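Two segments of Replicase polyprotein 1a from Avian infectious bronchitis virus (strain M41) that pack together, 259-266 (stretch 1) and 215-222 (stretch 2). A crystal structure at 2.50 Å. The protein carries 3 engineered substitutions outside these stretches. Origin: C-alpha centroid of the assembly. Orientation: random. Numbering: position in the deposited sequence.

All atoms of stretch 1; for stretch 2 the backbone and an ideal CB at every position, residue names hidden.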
# COMPACT_ATOMS: atom_id res chain seq x y z
N ALA A 259 19.43 9.43 -10.98
CA ALA A 259 20.24 8.22 -10.77
C ALA A 259 19.74 7.38 -9.59
O ALA A 259 19.35 7.92 -8.55
CB ALA A 259 21.67 8.58 -10.55
N PHE A 260 19.83 6.07 -9.74
CA PHE A 260 19.19 5.20 -8.83
C PHE A 260 20.19 4.17 -8.37
O PHE A 260 20.49 3.22 -9.10
CB PHE A 260 18.03 4.50 -9.55
CG PHE A 260 16.87 5.41 -9.80
CD1 PHE A 260 16.81 6.19 -10.93
CD2 PHE A 260 15.84 5.50 -8.88
CE1 PHE A 260 15.73 7.07 -11.14
CE2 PHE A 260 14.76 6.39 -9.06
CZ PHE A 260 14.69 7.17 -10.18
N PHE A 261 20.69 4.40 -7.15
CA PHE A 261 21.75 3.67 -6.54
C PHE A 261 21.13 2.57 -5.70
O PHE A 261 19.93 2.38 -5.74
CB PHE A 261 22.52 4.65 -5.71
CG PHE A 261 23.54 5.43 -6.51
CD1 PHE A 261 23.36 6.77 -6.78
CD2 PHE A 261 24.69 4.79 -7.04
CE1 PHE A 261 24.29 7.48 -7.56
CE2 PHE A 261 25.59 5.49 -7.80
CZ PHE A 261 25.37 6.84 -8.08
N ARG A 262 21.93 1.81 -4.95
CA ARG A 262 21.36 0.60 -4.27
C ARG A 262 20.07 0.93 -3.56
O ARG A 262 19.09 0.26 -3.71
CB ARG A 262 22.34 -0.06 -3.27
CG ARG A 262 22.90 -1.43 -3.67
CD ARG A 262 24.35 -1.36 -4.08
NE ARG A 262 25.36 -1.91 -3.14
CZ ARG A 262 25.91 -1.25 -2.11
NH1 ARG A 262 25.51 0.00 -1.77
NH2 ARG A 262 26.85 -1.87 -1.37
N GLU A 263 20.09 2.04 -2.84
CA GLU A 263 19.14 2.34 -1.80
C GLU A 263 18.71 3.74 -1.80
O GLU A 263 18.16 4.14 -0.83
CB GLU A 263 19.80 2.09 -0.44
CG GLU A 263 19.86 0.64 -0.05
CD GLU A 263 20.91 0.42 1.05
OE1 GLU A 263 20.63 -0.41 1.98
OE2 GLU A 263 22.01 1.10 0.96
N ALA A 264 18.97 4.51 -2.85
CA ALA A 264 18.57 5.92 -2.90
C ALA A 264 18.49 6.45 -4.32
O ALA A 264 19.19 5.94 -5.22
CB ALA A 264 19.55 6.80 -2.10
N ALA A 265 17.67 7.49 -4.50
CA ALA A 265 17.58 8.17 -5.75
C ALA A 265 18.10 9.56 -5.58
O ALA A 265 17.71 10.25 -4.61
CB ALA A 265 16.19 8.27 -6.21
N VAL A 266 18.92 10.00 -6.54
CA VAL A 266 19.39 11.36 -6.52
C VAL A 266 19.13 11.92 -7.87
O VAL A 266 19.19 11.18 -8.85
CB VAL A 266 20.90 11.40 -6.36
CG1 VAL A 266 21.34 10.80 -5.01
CG2 VAL A 266 21.65 10.71 -7.60
N UNK A 215 10.36 3.97 -1.47
CA UNK A 215 11.78 3.90 -1.11
C UNK A 215 12.57 3.40 -2.30
O UNK A 215 11.94 3.02 -3.31
CB UNK A 215 12.00 2.99 0.10
N UNK A 216 13.92 3.36 -2.20
CA UNK A 216 14.66 2.67 -3.25
C UNK A 216 15.36 1.45 -2.74
O UNK A 216 16.11 1.54 -1.78
CB UNK A 216 15.68 3.61 -3.89
N UNK A 217 15.10 0.33 -3.37
CA UNK A 217 15.76 -0.87 -3.08
C UNK A 217 16.24 -1.59 -4.35
O UNK A 217 15.47 -1.82 -5.32
CB UNK A 217 14.83 -1.76 -2.26
N UNK A 218 17.51 -1.98 -4.31
CA UNK A 218 18.11 -2.72 -5.40
C UNK A 218 17.92 -1.98 -6.72
O UNK A 218 17.63 -2.59 -7.78
CB UNK A 218 17.51 -4.13 -5.48
N UNK A 219 18.09 -0.65 -6.63
CA UNK A 219 17.95 0.28 -7.75
C UNK A 219 16.59 0.29 -8.40
O UNK A 219 16.48 0.63 -9.58
CB UNK A 219 19.00 -0.05 -8.82
N UNK A 220 15.54 -0.04 -7.65
CA UNK A 220 14.18 0.23 -8.09
C UNK A 220 13.52 1.06 -7.05
O UNK A 220 13.86 0.95 -5.85
CB UNK A 220 13.39 -1.05 -8.35
N UNK A 221 12.55 1.86 -7.52
CA UNK A 221 11.53 2.41 -6.68
C UNK A 221 10.68 1.20 -6.22
O UNK A 221 10.53 0.25 -6.96
CB UNK A 221 10.71 3.47 -7.41
N UNK A 222 10.24 1.20 -4.97
CA UNK A 222 9.26 0.23 -4.50
C UNK A 222 8.29 0.94 -3.56
O UNK A 222 8.65 1.84 -2.89
CB UNK A 222 9.94 -0.95 -3.80

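Stretch 2 is a tight hairpin, and stretch 1 is a second hairpin packed against it. Position 215 lies in the first strand, which begins earlier in the chain. Its ideal CB has nothing of stretch 1 within 5.5 Å, so stretch 1 sets little preference. The residue is Val-215, a beta-branched side chain at home in a strand.

Position 216 points toward stretch 1. Its ideal CB lies 3.6 Å from Ala-264 N, and the surroundings are backbone, the Ala-265 methyl and the Phe-260 ring. A compact apolar side chain suits it; Val, Ile or Ala could be considered. The residue is Val-216. Its CG2 lies 4.1 Å from Ala-265 CB and sits at the edge of the Phe-260 ring, 4.5 Å from Phe-260 CD2. Its CG1 approaches Phe-261 O at 3.6 Å. The backbone adds a CA-H...O contact, Glu-263 CA to Val-216 O at 3.1 Å. One water O links Val-216 N, weakly at 3.4 Å, to Glu-263 O at 3.2 Å.

Position 217 points away, so many side chains would fit. It is Met-217, which opens a type I' turn ending at 220.

Position 218 has phi/psi of 54/41, a left-handed conformation that favors Gly, Asn or Asp. Its CB points away from stretch 1, leaving size loosely restricted. The residue is Glu-218. Its end comes nearer, with OE2 4.1 Å from Arg-262 CG.

Position 219 is also left-handed, at 61/27, so Gly or Asn would be the usual choices. Its CB points sideways, 3.6 Å from Phe-260 O, and a long side chain could run along stretch 1. The residue is Arg-219. Its N donates to Arg-262 O at 3.2 Å, with a nearly straight angle of 170°, joining the two turns. Its CA makes a CA-H...O contact with Phe-261 O at 3.5 Å. Arg-262 CG lies over one face of the guanidinium, and Arg-262 CD is 3.6 Å from Arg-219 NH2.

Position 220 points away, and a small polar or beta-branched residue would suit the return to strand. It is Thr-220, whose OG1 makes a weak hydrogen bond to Met-217 O at 3.3 Å.

Position 221 points sideways, its ideal CB 5.3 Å from Phe-260 CE2. A medium apolar side chain could reach the ring, Leu, Ile or Met for instance. The residue is Leu-221, and its CG comes within 4.0 Å of Phe-260 CE2.

Position 222 is out of reach, so stretch 1 imposes nothing. It is Val-222, paired through its backbone with Val-215.

Stretch 2 215-222: VVMERTLV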
# COMPACT_ATOMS: atom_id res chain seq x y z
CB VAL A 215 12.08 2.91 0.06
CG1 VAL A 215 11.41 3.38 1.37
CG2 VAL A 215 11.70 1.49 -0.35
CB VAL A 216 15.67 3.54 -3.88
CG1 VAL A 216 16.47 2.71 -4.88
CG2 VAL A 216 14.99 4.72 -4.56
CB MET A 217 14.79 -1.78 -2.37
CG MET A 217 14.17 -1.21 -1.09
SD MET A 217 12.91 -2.30 -0.26
CE MET A 217 13.88 -3.50 0.70
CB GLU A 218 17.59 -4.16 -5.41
CG GLU A 218 18.12 -5.00 -4.23
CD GLU A 218 19.64 -4.89 -4.09
OE1 GLU A 218 20.32 -5.14 -5.12
OE2 GLU A 218 20.18 -4.49 -3.00
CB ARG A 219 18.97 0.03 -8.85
CG ARG A 219 20.40 -0.06 -8.39
CD ARG A 219 21.28 -0.83 -9.41
NE ARG A 219 22.62 -0.93 -8.84
CZ ARG A 219 23.14 -1.98 -8.18
NH1 ARG A 219 22.46 -3.15 -8.02
NH2 ARG A 219 24.39 -1.85 -7.67
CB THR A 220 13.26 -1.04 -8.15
OG1 THR A 220 14.02 -2.24 -8.23
CG2 THR A 220 12.37 -0.96 -9.26
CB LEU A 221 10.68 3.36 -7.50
CG LEU A 221 11.30 4.74 -7.82
CD1 LEU A 221 10.54 5.52 -8.90
CD2 LEU A 221 11.33 5.59 -6.58
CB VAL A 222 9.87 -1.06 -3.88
CG1 VAL A 222 11.33 -1.28 -4.31
CG2 VAL A 222 9.66 -1.14 -2.34
O HOH W 1 15.34 4.52 0.72
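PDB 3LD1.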